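Local coordinates for protein glutamine cyclotransferase (Zymomonas mobilis, PDB 3NOL) that catalyses the cyclisation of N-terminal glutamine residues to pyroglutamate with release of ammonia, on a calcium-bearing beta-propeller scaffold, at residues G101-K105 and N106-F110; T133-D136 and Q137-I140; I230-K234 and E235-L239. All coordinates share one frame; numbering follows the deposited sequence. Where two conformers were deposited one is given.

Contact 1 of 3, residues G101-K105 and N106-F110; sequences GLTWK and NGLGF
Thr103 does most of the work in closing this hairpin turn, reaching across to the backbone of Leu108 and the ring of Phe110. Its OG1 sits between the backbone N and the carbonyl carbon (chi1 59°), which aims the hydroxyl at the returning strand: OG1 donates to Leu108 O at 2.6 Å, in the carbonyl plane and on a lone pair. The same torsion sets CG2 beside the backbone N, alongside the same strand and 3.7 Å from Phe110 CE1, the methyl meeting the ring obliquely. Asn106 crosses the threonine at about a right angle, its CB 3.1 Å from Thr103 OG1, and packing here is close. Further down, Gly101 and Phe110 form an antiparallel hydrogen-bonded pair, Gly101 N to Phe110 O and Phe110 N to Gly101 O both 2.9 Å.

The turn itself is looser. Two waters serve it: one bridges the backbones from Thr103 O to Gly107 N, the other accepts from Lys105 N and donates to Asn106 OD1 at 2.6 Å. Trp104 and Lys105 lie at the exposed end, the lysine chain bending back so that NZ stands over one face of the indole, toward its rim. Gly107 turns the chain with positive phi.

The hairpin joins the middle strands, 98-103 and 108-113, of a four-stranded antiparallel propeller blade. Strand 119-124 flanks it through Leu108 and Phe110, Asn106 ND2 bonds to Arg86 O, Phe110 meets Tyr87 edge-to-face, and Leu102 pairs by backbone with Glu90 and Gly91 of strand 89-95.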
ATOM      1  N   GLY A 101      -1.976  -0.021  11.703  1.00  6.89           N
ATOM      2  CA  GLY A 101      -1.153  -1.046  11.062  1.00  7.27           C
ATOM      3  C   GLY A 101      -1.764  -2.437  11.229  1.00  7.72           C
ATOM      4  O   GLY A 101      -2.355  -2.746  12.279  1.00  7.16           O
ATOM      5  N   LEU A 102      -1.594  -3.267  10.194  1.00  7.10           N
ATOM      6  CA  LEU A 102      -1.945  -4.687  10.210  1.00  7.22           C
ATOM      7  C   LEU A 102      -0.720  -5.570  10.481  1.00  7.58           C
ATOM      8  O   LEU A 102       0.414  -5.083  10.504  1.00  7.00           O
ATOM      9  CB  LEU A 102      -2.566  -5.067   8.859  1.00  6.59           C
ATOM     10  CG  LEU A 102      -3.751  -4.167   8.427  1.00  6.37           C
ATOM     11  CD1 LEU A 102      -4.245  -4.620   7.052  1.00  9.62           C
ATOM     12  CD2 LEU A 102      -4.872  -4.152   9.504  1.00  7.75           C
ATOM     13  N   THR A 103      -0.959  -6.861  10.702  1.00  7.94           N
ATOM     14  CA  THR A 103       0.147  -7.823  10.913  1.00  9.01           C
ATOM     15  C   THR A 103       0.006  -9.028   9.977  1.00 10.20           C
ATOM     16  O   THR A 103      -1.070  -9.263   9.418  1.00 10.57           O
ATOM     17  CB  THR A 103       0.237  -8.340  12.364  1.00  9.18           C
ATOM     18  OG1 THR A 103      -0.993  -8.973  12.696  1.00  7.69           O
ATOM     19  CG2 THR A 103       0.530  -7.173  13.376  1.00  9.46           C
ATOM     20  N   TRP A 104       1.097  -9.785   9.846  1.00 11.82           N
ATOM     21  CA  TRP A 104       1.209 -10.878   8.885  1.00 13.86           C
ATOM     22  C   TRP A 104       0.322 -12.065   9.294  1.00 15.11           C
ATOM     23  O   TRP A 104      -0.580 -12.451   8.554  1.00 16.41           O
ATOM     24  CB  TRP A 104       2.676 -11.308   8.766  1.00 14.48           C
ATOM     25  CG  TRP A 104       2.965 -12.252   7.622  1.00 14.69           C
ATOM     26  CD1 TRP A 104       2.427 -12.223   6.370  1.00 15.51           C
ATOM     27  CD2 TRP A 104       3.896 -13.341   7.637  1.00 13.73           C
ATOM     28  NE1 TRP A 104       2.962 -13.234   5.598  1.00 15.09           N
ATOM     29  CE2 TRP A 104       3.867 -13.933   6.355  1.00 14.79           C
ATOM     30  CE3 TRP A 104       4.752 -13.872   8.614  1.00 14.54           C
ATOM     31  CZ2 TRP A 104       4.657 -15.031   6.022  1.00 15.24           C
ATOM     32  CZ3 TRP A 104       5.546 -14.971   8.278  1.00 15.62           C
ATOM     33  CH2 TRP A 104       5.485 -15.535   6.993  1.00 15.60           C
ATOM     34  N   LYS A 105       0.570 -12.598  10.488  1.00 15.90           N
ATOM     35  CA  LYS A 105      -0.106 -13.805  10.962  1.00 16.74           C
ATOM     36  C   LYS A 105      -0.716 -13.684  12.371  1.00 16.63           C
ATOM     37  O   LYS A 105      -1.229 -14.669  12.914  1.00 16.86           O
ATOM     38  CB  LYS A 105       0.883 -14.971  10.940  1.00 16.87           C
ATOM     39  CG  LYS A 105       1.406 -15.341   9.562  1.00 19.87           C
ATOM     40  CD  LYS A 105       0.283 -15.476   8.536  1.00 21.07           C
ATOM     41  CE  LYS A 105       0.430 -16.759   7.742  1.00 24.41           C
ATOM     42  NZ  LYS A 105       1.832 -17.022   7.369  1.00 26.86           N
ATOM     43  N   ASN A 106      -0.676 -12.484  12.940  1.00 15.46           N
ATOM     44  CA  ASN A 106      -1.085 -12.264  14.329  1.00 15.55           C
ATOM     45  C   ASN A 106      -2.602 -12.104  14.520  1.00 15.08           C
ATOM     46  O   ASN A 106      -3.102 -12.225  15.648  1.00 15.79           O
ATOM     47  CB  ASN A 106      -0.345 -11.052  14.918  1.00 15.55           C
ATOM     48  CG  ASN A 106       1.171 -11.215  14.904  1.00 16.26           C
ATOM     49  OD1 ASN A 106       1.857 -10.717  14.000  1.00 16.53           O
ATOM     50  ND2 ASN A 106       1.707 -11.913  15.919  1.00 16.74           N
ATOM     51  N   GLY A 107      -3.328 -11.801  13.437  1.00 14.33           N
ATOM     52  CA  GLY A 107      -4.763 -11.515  13.518  1.00 13.72           C
ATOM     53  C   GLY A 107      -5.041 -10.278  14.370  1.00 13.48           C
ATOM     54  O   GLY A 107      -6.111 -10.126  14.973  1.00 13.37           O
ATOM     55  N   LEU A 108      -4.049  -9.403  14.434  1.00 12.68           N
ATOM     56  CA  LEU A 108      -4.245  -8.163  15.151  1.00 12.85           C
ATOM     57  C   LEU A 108      -3.528  -7.015  14.487  1.00 11.79           C
ATOM     58  O   LEU A 108      -2.673  -7.203  13.602  1.00 10.94           O
ATOM     59  CB  LEU A 108      -3.885  -8.309  16.620  1.00 13.32           C
ATOM     60  CG  LEU A 108      -2.438  -8.673  16.967  1.00 14.09           C
ATOM     61  CD1 LEU A 108      -1.569  -7.456  16.963  1.00 17.31           C
ATOM     62  CD2 LEU A 108      -2.473  -9.284  18.368  1.00 18.55           C
ATOM     63  N   GLY A 109      -3.958  -5.822  14.866  1.00 10.74           N
ATOM     64  CA  GLY A 109      -3.382  -4.617  14.364  1.00  9.39           C
ATOM     65  C   GLY A 109      -3.060  -3.679  15.509  1.00  9.17           C
ATOM     66  O   GLY A 109      -3.362  -3.966  16.678  1.00  8.64           O
ATOM     67  N   PHE A 110      -2.442  -2.559  15.157  1.00  8.77           N
ATOM     68  CA  PHE A 110      -1.973  -1.577  16.131  1.00  8.38           C
ATOM     69  C   PHE A 110      -2.393  -0.198  15.697  1.00  7.96           C
ATOM     70  O   PHE A 110      -2.675   0.021  14.523  1.00  8.43           O
ATOM     71  CB  PHE A 110      -0.440  -1.621  16.252  1.00  8.80           C
ATOM     72  CG  PHE A 110       0.086  -2.950  16.732  1.00 10.05           C
ATOM     73  CD1 PHE A 110       0.731  -3.818  15.852  1.00 11.26           C
ATOM     74  CD2 PHE A 110      -0.087  -3.332  18.069  1.00 12.49           C
ATOM     75  CE1 PHE A 110       1.227  -5.062  16.307  1.00 11.91           C
ATOM     76  CE2 PHE A 110       0.383  -4.565  18.541  1.00 13.12           C
ATOM     77  CZ  PHE A 110       1.030  -5.445  17.654  1.00 12.32           C
TER
HETATM   78  O   HOH W   1      -3.186 -11.015  10.436  1.00 20.04           O
HETATM   79  O   HOH W   2       2.985 -11.925  11.982  1.00 23.00           O

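Contact 2 of 3, residues T133-D136 and Q137-I140; sequences THND and QYLI
With CG held between the backbone N and the carbonyl carbon (chi1 62°), the Asn135 side chain folds back over its own turn and delivers OD1 to two amides of the returning chain. Tyr138 N donates to it at 2.9 Å, nearly along the C=O axis, while Gln137 N comes from above the amide plane at 3.0 Å. The bond from Gln137 makes an Asx turn at the tip of the hairpin. Two N-H groups thus grip one oxygen and pin the bend. A backbone bond, Asn135 N to Tyr138 O at 2.9 Å, closes the loop.

His134 takes a similar first torsion (chi1 76°); its ND1 donates to Asn135 O at 2.8 Å, almost straight, and the acceptor lies in the plane of the imidazole. Its CB packs 3.9 Å from Leu139 CD2. Thr133 and Ile140 lie side by side, pointing the same way, on the other face, and form a hydrogen-bonded antiparallel pair, Ile140 N to Thr133 O being 2.8 Å.

The hairpin joins strands 132-134 and 139-141 at one margin of their antiparallel blade. Strand 147-151 continues the sheet beyond Leu139, Thr133 OG1 bonds to Trp179 N of strand 177-180, and His134 NE2 reaches Asp94 in strand 89-95.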
ATOM      1  N   THR A 133      -5.683   1.212   3.563  1.00  5.74           N
ATOM      2  CA  THR A 133      -5.765   2.629   3.168  1.00  6.37           C
ATOM      3  C   THR A 133      -7.043   3.198   3.830  1.00  6.70           C
ATOM      4  O   THR A 133      -7.650   2.533   4.701  1.00  6.72           O
ATOM      5  CB  THR A 133      -5.733   2.816   1.593  1.00  6.62           C
ATOM      6  OG1 THR A 133      -5.630   4.212   1.254  1.00  5.42           O
ATOM      7  CG2 THR A 133      -6.992   2.210   0.929  1.00  7.96           C
ATOM      8  N   HIS A 134      -7.460   4.392   3.422  1.00  6.51           N
ATOM      9  CA  HIS A 134      -8.667   4.986   3.973  1.00  7.26           C
ATOM     10  C   HIS A 134      -9.278   5.981   3.012  1.00  7.75           C
ATOM     11  O   HIS A 134      -8.598   6.489   2.133  1.00  7.28           O
ATOM     12  CB  HIS A 134      -8.394   5.658   5.324  1.00  7.78           C
ATOM     13  CG  HIS A 134      -7.692   6.978   5.237  1.00  8.11           C
ATOM     14  ND1 HIS A 134      -8.367   8.170   5.050  1.00  9.94           N
ATOM     15  CD2 HIS A 134      -6.383   7.300   5.353  1.00  7.16           C
ATOM     16  CE1 HIS A 134      -7.503   9.173   5.071  1.00 10.35           C
ATOM     17  NE2 HIS A 134      -6.291   8.672   5.241  1.00  9.17           N
ATOM     18  N   ASN A 135     -10.570   6.238   3.185  1.00  8.38           N
ATOM     19  CA  ASN A 135     -11.181   7.380   2.521  1.00  9.46           C
ATOM     20  C   ASN A 135     -11.655   8.332   3.641  1.00 10.04           C
ATOM     21  O   ASN A 135     -11.144   8.273   4.760  1.00  9.42           O
ATOM     22  CB  ASN A 135     -12.265   6.929   1.521  1.00 10.21           C
ATOM     23  CG  ASN A 135     -13.439   6.188   2.184  1.00  9.96           C
ATOM     24  OD1 ASN A 135     -13.613   6.213   3.411  1.00  9.22           O
ATOM     25  ND2 ASN A 135     -14.250   5.507   1.356  1.00 12.80           N
ATOM     26  N   ASP A 136     -12.608   9.211   3.360  0.50 10.65           N
ATOM     27  CA  ASP A 136     -12.970  10.212   4.363  0.50 11.05           C
ATOM     28  C   ASP A 136     -13.759   9.627   5.553  0.50 10.96           C
ATOM     29  O   ASP A 136     -13.864  10.272   6.607  0.50 11.09           O
ATOM     30  CB  ASP A 136     -13.743  11.375   3.724  0.50 11.34           C
ATOM     31  CG  ASP A 136     -12.888  12.221   2.775  0.50 11.70           C
ATOM     32  OD1 ASP A 136     -11.629  12.173   2.828  0.50 11.24           O
ATOM     33  OD2 ASP A 136     -13.505  12.969   1.980  0.50 11.48           O
ATOM     34  N   GLN A 137     -14.305   8.417   5.380  1.00 10.65           N
ATOM     35  CA  GLN A 137     -15.182   7.792   6.393  1.00 11.64           C
ATOM     36  C   GLN A 137     -14.691   6.469   6.990  1.00 10.69           C
ATOM     37  O   GLN A 137     -15.038   6.142   8.123  1.00  9.95           O
ATOM     38  CB  GLN A 137     -16.570   7.543   5.815  1.00 11.85           C
ATOM     39  CG  GLN A 137     -17.400   8.799   5.579  1.00 17.88           C
ATOM     40  CD  GLN A 137     -18.784   8.451   5.078  1.00 24.03           C
ATOM     41  OE1 GLN A 137     -19.753   8.476   5.836  1.00 27.52           O
ATOM     42  NE2 GLN A 137     -18.875   8.067   3.803  1.00 26.99           N
ATOM     43  N   TYR A 138     -13.938   5.694   6.209  1.00 10.03           N
ATOM     44  CA  TYR A 138     -13.543   4.328   6.599  1.00 10.11           C
ATOM     45  C   TYR A 138     -12.093   3.994   6.302  1.00  9.21           C
ATOM     46  O   TYR A 138     -11.505   4.540   5.365  1.00  8.03           O
ATOM     47  CB  TYR A 138     -14.383   3.293   5.836  1.00 11.23           C
ATOM     48  CG  TYR A 138     -15.860   3.514   5.933  1.00 13.12           C
ATOM     49  CD1 TYR A 138     -16.539   3.287   7.132  1.00 13.77           C
ATOM     50  CD2 TYR A 138     -16.581   3.955   4.823  1.00 15.29           C
ATOM     51  CE1 TYR A 138     -17.901   3.497   7.229  1.00 15.47           C
ATOM     52  CE2 TYR A 138     -17.952   4.169   4.901  1.00 17.60           C
ATOM     53  CZ  TYR A 138     -18.607   3.938   6.098  1.00 17.18           C
ATOM     54  OH  TYR A 138     -19.972   4.160   6.157  1.00 18.27           O
ATOM     55  N   LEU A 139     -11.543   3.077   7.097  1.00  8.09           N
ATOM     56  CA  LEU A 139     -10.327   2.352   6.717  1.00  7.13           C
ATOM     57  C   LEU A 139     -10.755   1.230   5.793  1.00  7.36           C
ATOM     58  O   LEU A 139     -11.838   0.671   5.954  1.00  8.65           O
ATOM     59  CB  LEU A 139      -9.640   1.763   7.948  1.00  8.11           C
ATOM     60  CG  LEU A 139      -8.963   2.858   8.798  1.00  7.42           C
ATOM     61  CD1 LEU A 139      -8.899   2.525  10.324  1.00 10.12           C
ATOM     62  CD2 LEU A 139      -7.577   3.289   8.248  1.00  8.91           C
ATOM     63  N   ILE A 140      -9.869   0.849   4.879  1.00  6.53           N
ATOM     64  CA  ILE A 140     -10.204  -0.159   3.894  1.00  6.47           C
ATOM     65  C   ILE A 140      -9.032  -1.125   3.866  1.00  6.37           C
ATOM     66  O   ILE A 140      -7.885  -0.703   3.659  1.00  4.98           O
ATOM     67  CB  ILE A 140     -10.407   0.449   2.500  1.00  6.34           C
ATOM     68  CG1 ILE A 140     -11.477   1.557   2.518  1.00  6.45           C
ATOM     69  CG2 ILE A 140     -10.734  -0.673   1.488  1.00  5.60           C
ATOM     70  CD1 ILE A 140     -11.406   2.407   1.270  1.00  7.02           C
TER

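Contact 3 of 3, residues I230-K234 and E235-L239; sequences IAWDK and EHHRL. With CA (calcium ion), chain B; SO4 (sulfate ion), chain D.
Trp232 lays the edge of its six-membered ring over the imidazole face of His237, CZ2 standing 3.4 Å above the centre of that ring. The pair is edge-to-face, with planes at 53° and centroids 4.6 Å apart. On the same side of the hairpin Trp232 CE3 touches Leu239 CB at 3.8 Å.

The opposite face belongs to Asp233 and Arg238. With CG anti to the backbone N (chi1 167°), the carboxylate reaches the arginine, and NE and NH2 both converge on OD1 in a salt bridge, NE to OD1 being 2.8 Å; the exact place of OD1 is less certain. The other oxygen, OD2, takes His236 N at 3.1 Å from above the carboxylate plane, and a water joins it to Glu235 OE2. A G1 beta bulge follows the turn: His237, at positive phi, and Arg238 together sit across from Asp233.

At the hairpin's inner end Ile230 O binds the calcium ion at 2.4 Å, with a water as a further ligand; Phe48 O, Glu176, Leu177 O and Glu178 complete the protein's share. At the exposed end Lys234 NZ holds a sulfate, probably from the crystallisation liquor, and pairs with Asp181.

Strand 227-233 is an outermost strand of its sheet, with 238-243 and then 248-256 beyond it. Ala231 and Asp233 pack on strand 44-51 and Ile230 on strand 183-188.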
ATOM      1  N   ILE A 230       1.774   1.602  -3.128  1.00  5.30           N
ATOM      2  CA  ILE A 230       1.163   2.684  -3.883  1.00  5.14           C
ATOM      3  C   ILE A 230       0.888   3.799  -2.909  1.00  6.03           C
ATOM      4  O   ILE A 230       0.238   3.537  -1.895  1.00  4.74           O
ATOM      5  CB  ILE A 230      -0.207   2.286  -4.439  1.00  5.26           C
ATOM      6  CG1 ILE A 230      -0.146   0.954  -5.200  1.00  5.71           C
ATOM      7  CG2 ILE A 230      -0.739   3.426  -5.331  1.00  5.26           C
ATOM      8  CD1 ILE A 230      -1.517   0.377  -5.547  1.00  6.69           C
ATOM      9  N   ALA A 231       1.327   5.022  -3.230  1.00  5.18           N
ATOM     10  CA  ALA A 231       1.011   6.196  -2.379  1.00  5.76           C
ATOM     11  C   ALA A 231       0.519   7.341  -3.243  1.00  6.78           C
ATOM     12  O   ALA A 231       0.857   7.408  -4.429  1.00  7.44           O
ATOM     13  CB  ALA A 231       2.226   6.633  -1.592  1.00  6.71           C
ATOM     14  N   TRP A 232      -0.249   8.244  -2.638  1.00  6.43           N
ATOM     15  CA  TRP A 232      -0.904   9.294  -3.389  1.00  7.14           C
ATOM     16  C   TRP A 232      -0.852  10.567  -2.571  1.00  7.02           C
ATOM     17  O   TRP A 232      -1.221  10.578  -1.403  1.00  6.70           O
ATOM     18  CB  TRP A 232      -2.348   8.873  -3.671  1.00  7.42           C
ATOM     19  CG  TRP A 232      -3.240   9.911  -4.289  1.00  6.58           C
ATOM     20  CD1 TRP A 232      -4.378  10.450  -3.737  1.00  7.16           C
ATOM     21  CD2 TRP A 232      -3.109  10.497  -5.596  1.00  7.46           C
ATOM     22  NE1 TRP A 232      -4.952  11.346  -4.615  1.00  8.43           N
ATOM     23  CE2 TRP A 232      -4.196  11.400  -5.760  1.00  7.16           C
ATOM     24  CE3 TRP A 232      -2.183  10.354  -6.636  1.00  8.33           C
ATOM     25  CZ2 TRP A 232      -4.387  12.142  -6.938  1.00  7.99           C
ATOM     26  CZ3 TRP A 232      -2.374  11.099  -7.813  1.00  8.15           C
ATOM     27  CH2 TRP A 232      -3.456  11.983  -7.948  1.00  7.44           C
ATOM     28  N   ASP A 233      -0.380  11.627  -3.222  1.00  7.03           N
ATOM     29  CA  ASP A 233      -0.257  12.944  -2.641  1.00  7.28           C
ATOM     30  C   ASP A 233      -1.418  13.716  -3.232  1.00  7.22           C
ATOM     31  O   ASP A 233      -1.389  14.117  -4.403  1.00  7.46           O
ATOM     32  CB  ASP A 233       1.091  13.552  -3.053  1.00  6.80           C
ATOM     33  CG  ASP A 233       1.202  15.054  -2.776  1.00  6.52           C
ATOM     34  OD1 ASP A 233       2.271  15.596  -3.113  1.00  6.97           O
ATOM     35  OD2 ASP A 233       0.242  15.676  -2.270  1.00  6.26           O
ATOM     36  N   LYS A 234      -2.434  13.918  -2.407  1.00  7.91           N
ATOM     37  CA  LYS A 234      -3.691  14.545  -2.814  1.00  8.64           C
ATOM     38  C   LYS A 234      -3.508  16.045  -3.105  1.00  9.09           C
ATOM     39  O   LYS A 234      -4.115  16.595  -4.045  1.00  9.18           O
ATOM     40  CB  LYS A 234      -4.723  14.334  -1.697  1.00  9.95           C
ATOM     41  CG  LYS A 234      -6.088  14.988  -1.910  1.00 12.49           C
ATOM     42  CD  LYS A 234      -6.851  14.308  -2.997  1.00 14.79           C
ATOM     43  CE  LYS A 234      -8.334  14.543  -2.846  1.00 15.34           C
ATOM     44  NZ  LYS A 234      -8.996  13.954  -4.041  1.00 17.12           N
ATOM     45  N   GLU A 235      -2.681  16.706  -2.300  1.00  7.79           N
ATOM     46  CA  GLU A 235      -2.424  18.148  -2.505  1.00  8.26           C
ATOM     47  C   GLU A 235      -1.852  18.464  -3.892  1.00  8.29           C
ATOM     48  O   GLU A 235      -2.366  19.358  -4.600  1.00  8.59           O
ATOM     49  CB  GLU A 235      -1.494  18.712  -1.430  1.00  7.95           C
ATOM     50  CG  GLU A 235      -1.308  20.236  -1.637  1.00  8.59           C
ATOM     51  CD  GLU A 235      -0.406  20.942  -0.622  1.00  9.69           C
ATOM     52  OE1 GLU A 235      -0.375  22.201  -0.684  1.00 12.08           O
ATOM     53  OE2 GLU A 235       0.265  20.260   0.191  1.00 11.71           O
ATOM     54  N   HIS A 236      -0.802  17.728  -4.289  1.00  8.39           N
ATOM     55  CA  HIS A 236      -0.075  17.990  -5.564  1.00  8.39           C
ATOM     56  C   HIS A 236      -0.443  17.014  -6.704  1.00  8.82           C
ATOM     57  O   HIS A 236       0.067  17.139  -7.835  1.00  9.30           O
ATOM     58  CB  HIS A 236       1.447  17.972  -5.335  1.00  8.06           C
ATOM     59  CG  HIS A 236       1.907  18.773  -4.148  1.00  9.38           C
ATOM     60  ND1 HIS A 236       1.990  20.148  -4.159  1.00 13.35           N
ATOM     61  CD2 HIS A 236       2.282  18.384  -2.905  1.00 10.53           C
ATOM     62  CE1 HIS A 236       2.411  20.574  -2.977  1.00  9.64           C
ATOM     63  NE2 HIS A 236       2.610  19.523  -2.203  1.00 12.44           N
ATOM     64  N   HIS A 237      -1.301  16.048  -6.398  1.00  8.55           N
ATOM     65  CA  HIS A 237      -1.642  14.947  -7.314  1.00  9.16           C
ATOM     66  C   HIS A 237      -0.393  14.217  -7.847  1.00  8.24           C
ATOM     67  O   HIS A 237      -0.133  14.170  -9.060  1.00  8.18           O
ATOM     68  CB  HIS A 237      -2.582  15.436  -8.422  1.00 10.03           C
ATOM     69  CG  HIS A 237      -4.035  15.393  -8.038  1.00 13.13           C
ATOM     70  ND1 HIS A 237      -5.034  15.122  -8.952  1.00 16.44           N
ATOM     71  CD2 HIS A 237      -4.655  15.581  -6.845  1.00 13.95           C
ATOM     72  CE1 HIS A 237      -6.209  15.158  -8.340  1.00 16.62           C
ATOM     73  NE2 HIS A 237      -6.007  15.425  -7.059  1.00 14.07           N
ATOM     74  N   ARG A 238       0.359  13.646  -6.911  1.00  7.89           N
ATOM     75  CA  ARG A 238       1.506  12.788  -7.235  1.00  7.65           C
ATOM     76  C   ARG A 238       1.224  11.342  -6.854  1.00  7.88           C
ATOM     77  O   ARG A 238       0.953  11.041  -5.681  1.00  7.38           O
ATOM     78  CB  ARG A 238       2.781  13.278  -6.527  1.00  7.35           C
ATOM     79  CG  ARG A 238       3.282  14.654  -6.999  1.00  8.22           C
ATOM     80  CD  ARG A 238       4.619  15.061  -6.343  1.00  7.72           C
ATOM     81  NE  ARG A 238       4.452  15.285  -4.901  1.00  8.78           N
ATOM     82  CZ  ARG A 238       5.436  15.486  -4.016  1.00 11.00           C
ATOM     83  NH1 ARG A 238       6.715  15.501  -4.381  1.00  9.88           N
ATOM     84  NH2 ARG A 238       5.129  15.680  -2.730  1.00  9.24           N
ATOM     85  N   LEU A 239       1.298  10.460  -7.850  1.00  6.74           N
ATOM     86  CA  LEU A 239       1.127   9.030  -7.640  1.00  7.07           C
ATOM     87  C   LEU A 239       2.505   8.361  -7.588  1.00  6.31           C
ATOM     88  O   LEU A 239       3.317   8.538  -8.506  1.00  7.22           O
ATOM     89  CB  LEU A 239       0.308   8.432  -8.786  1.00  6.69           C
ATOM     90  CG  LEU A 239      -0.053   6.943  -8.721  1.00  7.75           C
ATOM     91  CD1 LEU A 239      -0.862   6.614  -7.482  1.00  6.20           C
ATOM     92  CD2 LEU A 239      -0.785   6.496  -9.986  1.00  7.42           C
TER
HETATM   93 CA    CA B 263      -0.815   2.675   0.129  1.00  5.77          CA
HETATM   94  S   SO4 D 264     -11.519  11.724  -2.675  1.00 30.66           S
HETATM   95  O1  SO4 D 264     -11.507  13.188  -2.670  1.00 31.46           O
HETATM   96  O2  SO4 D 264     -10.351  11.215  -3.386  1.00 30.36           O
HETATM   97  O3  SO4 D 264     -11.505  11.269  -1.285  1.00 28.92           O
HETATM   98  O4  SO4 D 264     -12.728  11.230  -3.346  1.00 30.25           O
HETATM   99  O   HOH W   3       1.371  17.348  -0.198  1.00 26.74           O
HETATM  100  O   HOH W   4      -1.797   2.974   2.292  1.00  6.17           O

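How the contacts relate
Going from the N terminus, the chain closes three hairpins one after another, none nested and none crossing. Contact 1 joins the two middle strands of one four-stranded blade; contact 2 joins the first two strands of the blade that follows it; contact 3 joins strands 227-233 and 238-243 of the sheet that also takes in strand 28-38 from the start of the chain. Contacts 1 and 3 lie on opposite sides of the chain's centre, centres about 26 Å apart. Contact 2 lies off their line, its centre about 17 Å from that of contact 1 and about 16 Å from that of contact 3. The Thr133 side chain is about 5 Å from the calcium ion bound by Ile230.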